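PDB 3PPB: putative tetR family transcription regulator from Shewanella loihica, which probably binds DNA through an N-terminal helix-turn-helix domain and regulates transcription, as other TetR-family proteins do. Local coordinates for residues 84-89 with 183-188; 166-169 with 174-177; 11-16 with 37-42; 30-35 with 45-50. One frame throughout, in Å; residues are numbered along the deposited sequence.

Interaction 1: residues 84-89 with 183-188; sequences QDAEQL and ASFALF
In F185 a chi1 of -179° sets the ring opposite the main-chain nitrogen, which carries it from helix 178-192 to the backbone of E87 on helix 82-99. E87 has a similar first torsion (chi1 -170°), and its chain runs on extended past the ring. The two side chains cross at about a right angle. E87 CB sits over one face of F185 in a CH-pi contact. It lies 3.9 Å from the ring centroid and 19° off the ring normal, so it is displaced toward the rim. The backbone comes closer still, with E87 CA 3.4 Å from F185 CE1. The carboxylate stays near the rim, E87 OE2 being 4.0 Å from F185 CD2. A86 adds a looser apolar touch, its CB 4.3 Å from F185 CE1, and its methyl is about 4 Å from a bound tetraethylene glycol. W90, further along helix 82-99, meets the F185 ring at an inclined angle and stacks on F188. Neighbouring residues of the 183-188 segment pack on Y148 and L152 of the second subunit. The arrangement is aromatic helix-to-helix packing in the all-helical C-terminal domain of a TetR-like fold, beside the dimer interface.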
loop_
_atom_site.group_PDB
_atom_site.type_symbol
_atom_site.label_atom_id
_atom_site.label_comp_id
_atom_site.label_asym_id
_atom_site.label_seq_id
_atom_site.Cartn_x
_atom_site.Cartn_y
_atom_site.Cartn_z
ATOM N N GLN A 84 7.974 19.385 14.939
ATOM C CA GLN A 84 8.391 18.542 16.057
ATOM C C GLN A 84 7.313 17.526 16.380
ATOM O O GLN A 84 7.644 16.364 16.603
ATOM C CB GLN A 84 8.706 19.399 17.290
ATOM C CG GLN A 84 9.290 18.608 18.460
ATOM C CD GLN A 84 9.361 19.432 19.730
ATOM O OE1 GLN A 84 8.450 20.196 20.088
ATOM N NE2 GLN A 84 10.450 19.270 20.449
ATOM N N ASP A 85 6.030 17.952 16.412
ATOM C CA ASP A 85 4.896 17.063 16.700
ATOM C C ASP A 85 4.746 16.032 15.591
ATOM O O ASP A 85 4.536 14.851 15.893
ATOM C CB ASP A 85 3.578 17.844 16.863
ATOM C CG ASP A 85 3.515 18.839 18.022
ATOM O OD1 ASP A 85 4.348 18.738 18.943
ATOM O OD2 ASP A 85 2.636 19.721 17.996
ATOM N N ALA A 86 4.870 16.486 14.308
ATOM C CA ALA A 86 4.791 15.615 13.131
ATOM C C ALA A 86 5.887 14.547 13.212
ATOM O O ALA A 86 5.616 13.393 12.933
ATOM C CB ALA A 86 4.933 16.425 11.848
ATOM N N GLU A 87 7.103 14.933 13.673
ATOM C CA GLU A 87 8.230 14.017 13.866
ATOM C C GLU A 87 7.925 12.981 14.947
ATOM O O GLU A 87 8.145 11.790 14.712
ATOM C CB GLU A 87 9.489 14.804 14.203
ATOM C CG GLU A 87 10.753 13.968 14.188
ATOM C CD GLU A 87 11.961 14.820 14.491
ATOM O OE1 GLU A 87 11.935 15.550 15.509
ATOM O OE2 GLU A 87 12.901 14.818 13.667
ATOM N N GLN A 88 7.418 13.427 16.120
ATOM C CA GLN A 88 7.014 12.545 17.222
ATOM C C GLN A 88 5.911 11.588 16.758
ATOM O O GLN A 88 5.958 10.407 17.101
ATOM C CB GLN A 88 6.488 13.351 18.427
ATOM C CG GLN A 88 7.472 14.225 19.180
ATOM C CD GLN A 88 6.757 14.941 20.327
ATOM O OE1 GLN A 88 6.390 14.338 21.345
ATOM N NE2 GLN A 88 6.503 16.245 20.178
ATOM N N LEU A 89 4.907 12.093 15.983
ATOM C CA LEU A 89 3.803 11.249 15.514
ATOM C C LEU A 89 4.301 10.198 14.532
ATOM O O LEU A 89 3.882 9.047 14.606
ATOM C CB LEU A 89 2.695 12.075 14.859
ATOM C CG LEU A 89 1.728 12.793 15.822
ATOM C CD1 LEU A 89 1.055 13.921 15.136
ATOM C CD2 LEU A 89 0.689 11.828 16.419
ATOM N N ALA A 183 16.051 9.691 7.520
ATOM C CA ALA A 183 15.738 9.762 6.086
ATOM C C ALA A 183 14.259 9.505 5.859
ATOM O O ALA A 183 13.647 10.205 5.057
ATOM C CB ALA A 183 16.591 8.761 5.311
ATOM N N SER A 184 13.657 8.562 6.615
ATOM C CA SER A 184 12.227 8.243 6.474
ATOM C C SER A 184 11.373 9.439 6.851
ATOM O O SER A 184 10.434 9.727 6.118
ATOM C CB SER A 184 11.824 6.994 7.267
ATOM O OG SER A 184 11.669 7.256 8.653
ATOM N N PHE A 185 11.680 10.141 7.944
ATOM C CA PHE A 185 10.914 11.367 8.283
ATOM C C PHE A 185 11.114 12.481 7.217
ATOM O O PHE A 185 10.163 13.203 6.886
ATOM C CB PHE A 185 11.279 11.938 9.674
ATOM C CG PHE A 185 10.458 13.178 10.016
ATOM C CD1 PHE A 185 9.079 13.098 10.194
ATOM C CD2 PHE A 185 11.062 14.429 10.116
ATOM C CE1 PHE A 185 8.320 14.251 10.462
ATOM C CE2 PHE A 185 10.302 15.576 10.396
ATOM C CZ PHE A 185 8.935 15.474 10.586
ATOM N N ALA A 186 12.349 12.623 6.696
ATOM C CA ALA A 186 12.663 13.634 5.678
ATOM C C ALA A 186 11.788 13.438 4.433
ATOM O O ALA A 186 11.199 14.412 3.953
ATOM C CB ALA A 186 14.142 13.588 5.316
ATOM N N LEU A 187 11.618 12.171 3.971
ATOM C CA LEU A 187 10.770 11.869 2.803
ATOM C C LEU A 187 9.336 12.238 3.120
ATOM O O LEU A 187 8.678 12.830 2.287
ATOM C CB LEU A 187 10.865 10.395 2.377
ATOM C CG LEU A 187 12.170 9.982 1.660
ATOM C CD1 LEU A 187 12.466 8.530 1.884
ATOM C CD2 LEU A 187 12.152 10.309 0.155
ATOM N N PHE A 188 8.874 11.940 4.347
ATOM C CA PHE A 188 7.508 12.232 4.795
ATOM C C PHE A 188 7.238 13.759 4.857
ATOM O O PHE A 188 6.274 14.232 4.253
ATOM C CB PHE A 188 7.270 11.578 6.162
ATOM C CG PHE A 188 5.938 11.904 6.791
ATOM C CD1 PHE A 188 4.765 11.336 6.309
ATOM C CD2 PHE A 188 5.863 12.738 7.903
ATOM C CE1 PHE A 188 3.535 11.611 6.921
ATOM C CE2 PHE A 188 4.634 13.033 8.496
ATOM C CZ PHE A 188 3.477 12.472 8.003
#

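Interaction 2: residues 166-169 with 174-177; sequences RYFV and RWQQ
F168 and W175 form a T-shaped (edge-to-face) pair. The edge of the indole six-membered ring is directed at the face of F168, with centroids 5.3 Å apart and planes at 69°. W175 CE3 stands 3.8 Å above the F168 plane, over the ring centre. Y167 CD2 of the same helix lies over the opposite face, so F168 has an aromatic neighbour on each side. A W175 chi1 of 171° swings the indole so that its CE3 edge meets the F168 face. The backbone position brings W175 CB alongside as well, 3.7 Å from F168 CD1. Y167 and R174 also cross nearly at right angles. The extended arginine reaches past the phenol, and R174 NH1 donates to Y167 OH at 2.8 Å with an N-H...O angle of 162°. The oxygen lies in the guanidinium plane. Y167 OH is also hydrogen-bonded to E180 OE1, so two groups grip it. R174 has a long, weak ion pair with E151 of the second subunit. The contact closes the turn between helices 150-170 and 178-192. W175 rests on L94, T95 and M98 of helix 82-99, while F168 touches M98 and also E180 and S184 of helix 178-192.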
loop_
_atom_site.group_PDB
_atom_site.type_symbol
_atom_site.label_atom_id
_atom_site.label_comp_id
_atom_site.label_asym_id
_atom_site.label_seq_id
_atom_site.Cartn_x
_atom_site.Cartn_y
_atom_site.Cartn_z
ATOM N N ARG A 166 6.936 -1.044 5.409
ATOM C CA ARG A 166 7.296 -2.165 4.537
ATOM C C ARG A 166 8.820 -2.292 4.562
ATOM O O ARG A 166 9.351 -3.365 4.809
ATOM C CB ARG A 166 6.803 -1.895 3.082
ATOM C CG ARG A 166 7.375 -2.815 1.967
ATOM C CD ARG A 166 6.658 -4.161 1.910
ATOM N NE ARG A 166 7.086 -5.042 2.998
ATOM C CZ ARG A 166 6.272 -5.598 3.890
ATOM N NH1 ARG A 166 4.961 -5.418 3.806
ATOM N NH2 ARG A 166 6.765 -6.352 4.863
ATOM N N TYR A 167 9.512 -1.155 4.352
ATOM C CA TYR A 167 10.970 -1.043 4.340
ATOM C C TYR A 167 11.581 -1.534 5.656
ATOM O O TYR A 167 12.516 -2.344 5.628
ATOM C CB TYR A 167 11.371 0.428 4.079
ATOM C CG TYR A 167 12.857 0.682 3.983
ATOM C CD1 TYR A 167 13.573 0.335 2.840
ATOM C CD2 TYR A 167 13.555 1.250 5.045
ATOM C CE1 TYR A 167 14.948 0.561 2.750
ATOM C CE2 TYR A 167 14.926 1.469 4.970
ATOM C CZ TYR A 167 15.612 1.160 3.803
ATOM O OH TYR A 167 16.959 1.416 3.688
ATOM N N PHE A 168 11.083 -1.040 6.809
ATOM C CA PHE A 168 11.674 -1.405 8.076
ATOM C C PHE A 168 11.330 -2.822 8.504
ATOM O O PHE A 168 12.130 -3.421 9.208
ATOM C CB PHE A 168 11.341 -0.390 9.167
ATOM C CG PHE A 168 12.070 0.938 8.961
ATOM C CD1 PHE A 168 13.462 0.994 8.971
ATOM C CD2 PHE A 168 11.362 2.125 8.797
ATOM C CE1 PHE A 168 14.137 2.207 8.790
ATOM C CE2 PHE A 168 12.037 3.352 8.595
ATOM C CZ PHE A 168 13.422 3.380 8.606
ATOM N N VAL A 169 10.206 -3.390 8.039
ATOM C CA VAL A 169 9.872 -4.784 8.357
ATOM C C VAL A 169 10.773 -5.684 7.490
ATOM O O VAL A 169 11.247 -6.717 7.971
ATOM C CB VAL A 169 8.362 -5.083 8.189
ATOM C CG1 VAL A 169 8.081 -6.601 8.204
ATOM C CG2 VAL A 169 7.544 -4.351 9.264
ATOM N N ARG A 174 17.857 -1.913 9.832
ATOM C CA ARG A 174 17.912 -0.502 9.433
ATOM C C ARG A 174 17.080 0.374 10.354
ATOM O O ARG A 174 17.386 1.553 10.493
ATOM C CB ARG A 174 17.498 -0.327 7.970
ATOM C CG ARG A 174 18.476 -1.063 7.071
ATOM C CD ARG A 174 18.285 -0.751 5.616
ATOM N NE ARG A 174 18.904 -1.787 4.791
ATOM C CZ ARG A 174 18.971 -1.759 3.470
ATOM N NH1 ARG A 174 18.466 -0.733 2.794
ATOM N NH2 ARG A 174 19.555 -2.749 2.811
ATOM N N TRP A 175 16.066 -0.202 11.035
ATOM C CA TRP A 175 15.224 0.528 11.987
ATOM C C TRP A 175 16.068 0.940 13.207
ATOM O O TRP A 175 15.742 1.907 13.882
ATOM C CB TRP A 175 13.990 -0.332 12.397
ATOM C CG TRP A 175 13.182 0.235 13.539
ATOM C CD1 TRP A 175 13.045 -0.305 14.786
ATOM C CD2 TRP A 175 12.438 1.477 13.553
ATOM N NE1 TRP A 175 12.253 0.510 15.573
ATOM C CE2 TRP A 175 11.890 1.624 14.849
ATOM C CE3 TRP A 175 12.226 2.505 12.609
ATOM C CZ2 TRP A 175 11.149 2.752 15.227
ATOM C CZ3 TRP A 175 11.467 3.605 12.979
ATOM C CH2 TRP A 175 10.927 3.716 14.271
ATOM N N GLN A 176 17.179 0.232 13.450
ATOM C CA GLN A 176 18.123 0.519 14.547
ATOM C C GLN A 176 19.123 1.603 14.160
ATOM O O GLN A 176 19.914 2.023 15.003
ATOM C CB GLN A 176 18.898 -0.760 14.949
ATOM C CG GLN A 176 18.025 -1.914 15.472
ATOM C CD GLN A 176 17.114 -1.541 16.623
ATOM O OE1 GLN A 176 17.506 -0.848 17.573
ATOM N NE2 GLN A 176 15.863 -1.970 16.547
ATOM N N GLN A 177 19.095 2.055 12.881
ATOM C CA GLN A 177 20.045 3.046 12.377
ATOM C C GLN A 177 19.361 4.402 12.253
ATOM O O GLN A 177 18.484 4.575 11.416
ATOM C CB GLN A 177 20.643 2.578 11.035
ATOM C CG GLN A 177 21.469 1.289 11.158
ATOM C CD GLN A 177 21.788 0.580 9.852
ATOM O OE1 GLN A 177 21.407 0.982 8.753
ATOM N NE2 GLN A 177 22.508 -0.515 9.947
#

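Interaction 3: residues 11-16 with 37-42; sequences KQAILE and REAGVA
A39, I14 and A13 bury the most surface where helix 10-24 meets the end of helix 32-39. A39 points its methyl at the first helix, and A39 CB rests 3.6 Å from A13 O. A13 replies in kind, with A13 CB 3.7 Å from A39 O. The methyl carbons A13 CB and A39 CB are 4.1 Å apart. Such small side chains let the backbones come close, with A13 CA and A39 CA 5.1 Å apart. The segment 37-42 belongs to the predicted helix-turn-helix motif, and it contains the turn. A Schellman motif ends helix 32-39 there, with G40 at positive phi (84°) as the C-prime residue. The chain then turns so that V41 points back at helix 10-24. I14 meets it with its longer branch. CG1 lies beside the backbone N (chi1 -68°), and this puts I14 CG1 3.7 Å from V41 CG2. The terminal I14 CD1 touches the same methyl, V41 CG2, at 3.8 Å, and the side chains cross at about a right angle. I14 CG1 also passes 4.2 Å from A39 CB. Beyond V41, I14 packs on L46 and H49 of helix 43-49 and on L56 of helix 53-74.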
loop_
_atom_site.group_PDB
_atom_site.type_symbol
_atom_site.label_atom_id
_atom_site.label_comp_id
_atom_site.label_asym_id
_atom_site.label_seq_id
_atom_site.Cartn_x
_atom_site.Cartn_y
_atom_site.Cartn_z
ATOM N N LYS A 11 -16.392 -12.575 22.249
ATOM C CA LYS A 11 -16.207 -11.586 21.196
ATOM C C LYS A 11 -14.726 -11.308 20.967
ATOM O O LYS A 11 -14.319 -11.235 19.809
ATOM C CB LYS A 11 -16.959 -10.286 21.520
ATOM C CG LYS A 11 -17.418 -9.522 20.274
ATOM C CD LYS A 11 -17.959 -8.144 20.633
ATOM C CE LYS A 11 -18.287 -7.317 19.423
ATOM N NZ LYS A 11 -18.671 -5.930 19.795
ATOM N N GLN A 12 -13.912 -11.224 22.046
ATOM C CA GLN A 12 -12.466 -10.937 21.939
ATOM C C GLN A 12 -11.700 -12.101 21.328
ATOM O O GLN A 12 -10.787 -11.856 20.545
ATOM C CB GLN A 12 -11.845 -10.549 23.295
ATOM C CG GLN A 12 -10.450 -9.911 23.229
ATOM C CD GLN A 12 -10.338 -8.696 22.326
ATOM O OE1 GLN A 12 -11.274 -7.891 22.172
ATOM N NE2 GLN A 12 -9.165 -8.527 21.732
ATOM N N ALA A 13 -12.066 -13.354 21.680
ATOM C CA ALA A 13 -11.446 -14.562 21.121
ATOM C C ALA A 13 -11.673 -14.609 19.600
ATOM O O ALA A 13 -10.746 -14.939 18.860
ATOM C CB ALA A 13 -12.024 -15.809 21.786
ATOM N N ILE A 14 -12.899 -14.227 19.143
ATOM C CA ILE A 14 -13.265 -14.184 17.726
ATOM C C ILE A 14 -12.418 -13.122 17.015
ATOM O O ILE A 14 -11.760 -13.446 16.025
ATOM C CB ILE A 14 -14.785 -13.945 17.501
ATOM C CG1 ILE A 14 -15.618 -15.163 17.966
ATOM C CG2 ILE A 14 -15.061 -13.601 16.015
ATOM C CD1 ILE A 14 -17.072 -14.846 18.397
ATOM N N LEU A 15 -12.402 -11.880 17.546
ATOM C CA LEU A 15 -11.653 -10.761 16.966
ATOM C C LEU A 15 -10.151 -11.073 16.841
ATOM O O LEU A 15 -9.601 -10.917 15.757
ATOM C CB LEU A 15 -11.880 -9.497 17.789
ATOM C CG LEU A 15 -13.213 -8.801 17.571
ATOM C CD1 LEU A 15 -13.547 -7.893 18.747
ATOM C CD2 LEU A 15 -13.217 -8.004 16.269
ATOM N N GLU A 16 -9.523 -11.589 17.916
ATOM C CA GLU A 16 -8.100 -11.979 17.969
ATOM C C GLU A 16 -7.769 -13.127 17.002
ATOM O O GLU A 16 -6.703 -13.114 16.384
ATOM C CB GLU A 16 -7.710 -12.417 19.396
ATOM C CG GLU A 16 -7.473 -11.272 20.362
ATOM C CD GLU A 16 -6.934 -11.685 21.717
ATOM O OE1 GLU A 16 -6.118 -12.634 21.772
ATOM O OE2 GLU A 16 -7.302 -11.034 22.722
ATOM N N ARG A 37 -13.951 -22.199 15.344
ATOM C CA ARG A 37 -13.196 -23.326 15.893
ATOM C C ARG A 37 -11.914 -22.864 16.575
ATOM O O ARG A 37 -11.693 -23.196 17.748
ATOM C CB ARG A 37 -12.854 -24.338 14.789
ATOM C CG ARG A 37 -12.176 -25.620 15.305
ATOM C CD ARG A 37 -11.846 -26.611 14.201
ATOM N NE ARG A 37 -10.913 -26.078 13.201
ATOM C CZ ARG A 37 -11.270 -25.700 11.978
ATOM N NH1 ARG A 37 -12.539 -25.777 11.596
ATOM N NH2 ARG A 37 -10.362 -25.236 11.130
ATOM N N GLU A 38 -11.078 -22.086 15.849
ATOM C CA GLU A 38 -9.818 -21.592 16.388
ATOM C C GLU A 38 -10.061 -20.688 17.614
ATOM O O GLU A 38 -9.223 -20.675 18.509
ATOM C CB GLU A 38 -9.003 -20.867 15.310
ATOM C CG GLU A 38 -8.526 -21.752 14.174
ATOM C CD GLU A 38 -7.270 -22.538 14.469
ATOM O OE1 GLU A 38 -7.351 -23.529 15.230
ATOM O OE2 GLU A 38 -6.205 -22.169 13.924
ATOM N N ALA A 39 -11.212 -19.985 17.679
ATOM C CA ALA A 39 -11.560 -19.109 18.811
ATOM C C ALA A 39 -12.117 -19.927 19.978
ATOM O O ALA A 39 -12.029 -19.497 21.133
ATOM C CB ALA A 39 -12.570 -18.036 18.384
ATOM N N GLY A 40 -12.666 -21.098 19.662
ATOM C CA GLY A 40 -13.267 -21.991 20.640
ATOM C C GLY A 40 -14.698 -21.597 20.938
ATOM O O GLY A 40 -15.124 -21.651 22.095
ATOM N N VAL A 41 -15.434 -21.143 19.895
ATOM C CA VAL A 41 -16.848 -20.755 19.985
ATOM C C VAL A 41 -17.665 -21.510 18.932
ATOM O O VAL A 41 -17.124 -21.918 17.903
ATOM C CB VAL A 41 -17.117 -19.221 19.890
ATOM C CG1 VAL A 41 -16.518 -18.474 21.077
ATOM C CG2 VAL A 41 -16.655 -18.635 18.554
ATOM N N ALA A 42 -18.974 -21.680 19.194
ATOM C CA ALA A 42 -19.899 -22.293 18.246
ATOM C C ALA A 42 -20.141 -21.292 17.122
ATOM O O ALA A 42 -20.130 -20.084 17.384
ATOM C CB ALA A 42 -21.204 -22.652 18.939
#

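Interaction 4: residues 30-35 with 45-50; sequences TSTATI and TLFHHF
T32 and I35 pack against L46 and F47 in a largely apolar contact between the two helices of the predicted helix-turn-helix motif. Helix 32-39 comes first. Helix 43-49 follows the turn and corresponds to the probable DNA-recognition helix of TetR relatives. L46 is the chief inward side chain. Its chi1 of -170° extends the chain away from its own amide nitrogen, and its two methyls divide between partners. L46 CD1 lies 3.6 Å from I35 CG2. The same methyl meets the backbone of the first helix, with L46 CD1 3.5 Å from T32 O. L46 CD2 goes to the T32 methyl, 3.8 Å from T32 CG2. Both T32 and I35 cross L46 at about a right angle. F47 starts to one side, but its far end comes in to T32, with CZ leading. F47 CZ is 3.6 Å from T32 OG1 and 3.7 Å from T32 CB. L46 CD2 lies over the centre of one face of the F47 ring, so leucine and phenylalanine pack on each other as well as on T32. S31 is the N-cap residue of helix 32-39, and S31 OG is hydrogen-bonded to T34 OG1 at 3.0 Å. Helix 53-74 runs past the same site. Its K53 touches T32, and K53 NZ is hydrogen-bonded to T30 O. Its L56 packs on I35 and F50.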
loop_
_atom_site.group_PDB
_atom_site.type_symbol
_atom_site.label_atom_id
_atom_site.label_comp_id
_atom_site.label_asym_id
_atom_site.label_seq_id
_atom_site.Cartn_x
_atom_site.Cartn_y
_atom_site.Cartn_z
ATOM N N THR A 30 -10.270 -17.507 4.422
ATOM C CA THR A 30 -10.666 -17.878 5.780
ATOM C C THR A 30 -12.175 -18.066 5.883
ATOM O O THR A 30 -12.926 -17.162 5.534
ATOM C CB THR A 30 -10.196 -16.793 6.765
ATOM O OG1 THR A 30 -8.778 -16.707 6.710
ATOM C CG2 THR A 30 -10.641 -17.050 8.200
ATOM N N SER A 31 -12.615 -19.213 6.406
ATOM C CA SER A 31 -14.034 -19.441 6.609
ATOM C C SER A 31 -14.411 -19.066 8.046
ATOM O O SER A 31 -13.564 -19.150 8.946
ATOM C CB SER A 31 -14.397 -20.899 6.309
ATOM O OG SER A 31 -14.095 -21.759 7.396
ATOM N N THR A 32 -15.692 -18.709 8.267
ATOM C CA THR A 32 -16.250 -18.405 9.590
ATOM C C THR A 32 -16.152 -19.637 10.512
ATOM O O THR A 32 -15.992 -19.461 11.725
ATOM C CB THR A 32 -17.696 -17.919 9.470
ATOM O OG1 THR A 32 -18.341 -18.671 8.463
ATOM C CG2 THR A 32 -17.799 -16.446 9.113
ATOM N N ALA A 33 -16.231 -20.874 9.935
ATOM C CA ALA A 33 -16.119 -22.148 10.679
ATOM C C ALA A 33 -14.728 -22.263 11.293
ATOM O O ALA A 33 -14.607 -22.541 12.490
ATOM C CB ALA A 33 -16.404 -23.344 9.768
ATOM N N THR A 34 -13.685 -21.969 10.492
ATOM C CA THR A 34 -12.296 -21.953 10.952
ATOM C C THR A 34 -12.129 -20.920 12.067
ATOM O O THR A 34 -11.546 -21.257 13.088
ATOM C CB THR A 34 -11.338 -21.671 9.798
ATOM O OG1 THR A 34 -11.531 -22.633 8.770
ATOM C CG2 THR A 34 -9.884 -21.685 10.235
ATOM N N ILE A 35 -12.669 -19.698 11.900
ATOM C CA ILE A 35 -12.563 -18.628 12.908
ATOM C C ILE A 35 -13.173 -19.095 14.220
ATOM O O ILE A 35 -12.506 -19.010 15.252
ATOM C CB ILE A 35 -13.200 -17.279 12.468
ATOM C CG1 ILE A 35 -12.558 -16.731 11.160
ATOM C CG2 ILE A 35 -13.113 -16.248 13.615
ATOM C CD1 ILE A 35 -13.299 -15.477 10.495
ATOM N N THR A 45 -22.555 -18.527 17.890
ATOM C CA THR A 45 -22.019 -17.440 18.721
ATOM C C THR A 45 -21.269 -16.410 17.848
ATOM O O THR A 45 -21.372 -15.203 18.110
ATOM C CB THR A 45 -21.106 -18.010 19.804
ATOM O OG1 THR A 45 -21.807 -19.036 20.505
ATOM C CG2 THR A 45 -20.618 -16.951 20.774
ATOM N N LEU A 46 -20.524 -16.883 16.817
ATOM C CA LEU A 46 -19.807 -15.984 15.918
ATOM C C LEU A 46 -20.784 -15.065 15.180
ATOM O O LEU A 46 -20.522 -13.861 15.071
ATOM C CB LEU A 46 -18.942 -16.759 14.904
ATOM C CG LEU A 46 -17.965 -15.917 14.066
ATOM C CD1 LEU A 46 -16.706 -16.681 13.811
ATOM C CD2 LEU A 46 -18.570 -15.501 12.725
ATOM N N PHE A 47 -21.892 -15.638 14.653
ATOM C CA PHE A 47 -22.868 -14.877 13.874
ATOM C C PHE A 47 -23.716 -13.945 14.727
ATOM O O PHE A 47 -24.199 -12.947 14.197
ATOM C CB PHE A 47 -23.740 -15.790 13.005
ATOM C CG PHE A 47 -22.936 -16.339 11.849
ATOM C CD1 PHE A 47 -22.474 -15.496 10.839
ATOM C CD2 PHE A 47 -22.585 -17.679 11.802
ATOM C CE1 PHE A 47 -21.697 -15.997 9.795
ATOM C CE2 PHE A 47 -21.814 -18.179 10.751
ATOM C CZ PHE A 47 -21.374 -17.334 9.756
ATOM N N HIS A 48 -23.849 -14.224 16.037
ATOM C CA HIS A 48 -24.566 -13.355 16.967
ATOM C C HIS A 48 -23.857 -12.001 17.059
ATOM O O HIS A 48 -24.480 -10.975 16.787
ATOM C CB HIS A 48 -24.680 -14.005 18.356
ATOM C CG HIS A 48 -25.201 -13.076 19.415
ATOM N ND1 HIS A 48 -26.539 -12.680 19.448
ATOM C CD2 HIS A 48 -24.549 -12.492 20.447
ATOM C CE1 HIS A 48 -26.648 -11.872 20.492
ATOM N NE2 HIS A 48 -25.481 -11.732 21.128
ATOM N N HIS A 49 -22.552 -12.004 17.394
ATOM C CA HIS A 49 -21.745 -10.785 17.491
ATOM C C HIS A 49 -21.445 -10.213 16.109
ATOM O O HIS A 49 -21.422 -8.988 15.967
ATOM C CB HIS A 49 -20.431 -11.037 18.253
ATOM C CG HIS A 49 -20.606 -11.535 19.663
ATOM N ND1 HIS A 49 -20.130 -12.780 20.057
ATOM C CD2 HIS A 49 -21.181 -10.933 20.733
ATOM C CE1 HIS A 49 -20.425 -12.890 21.342
ATOM N NE2 HIS A 49 -21.059 -11.806 21.792
ATOM N N PHE A 50 -21.232 -11.075 15.087
ATOM C CA PHE A 50 -20.890 -10.588 13.743
ATOM C C PHE A 50 -21.760 -11.284 12.684
ATOM O O PHE A 50 -21.441 -12.406 12.285
ATOM C CB PHE A 50 -19.379 -10.778 13.464
ATOM C CG PHE A 50 -18.477 -10.245 14.559
ATOM C CD1 PHE A 50 -18.187 -8.883 14.648
ATOM C CD2 PHE A 50 -17.927 -11.101 15.509
ATOM C CE1 PHE A 50 -17.349 -8.391 15.655
ATOM C CE2 PHE A 50 -17.097 -10.604 16.523
ATOM C CZ PHE A 50 -16.811 -9.255 16.585
#

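The four contacts form two groups. Interactions 3 and 4 have centres 8 Å apart, share helix 32-39 and alternate along the chain. F50 of interaction 4 packs on I14 and L15 of interaction 3, and on the aliphatic part of K11 at the surface, so the two contacts are continuous within the putative DNA-binding domain. Interactions 1 and 2 have centres 15 Å apart in the C-terminal domain. They touch where S184 CB meets F168 CE2 at 3.9 Å. Both border the second subunit. The side chains of A86 (interaction 1) and W175 (interaction 2) each lie about 4 Å from bound tetraethylene glycol, probably from the crystallisation liquor. The centres of interactions 1 and 3 are 38 Å apart, on opposite sides of the chain's centre.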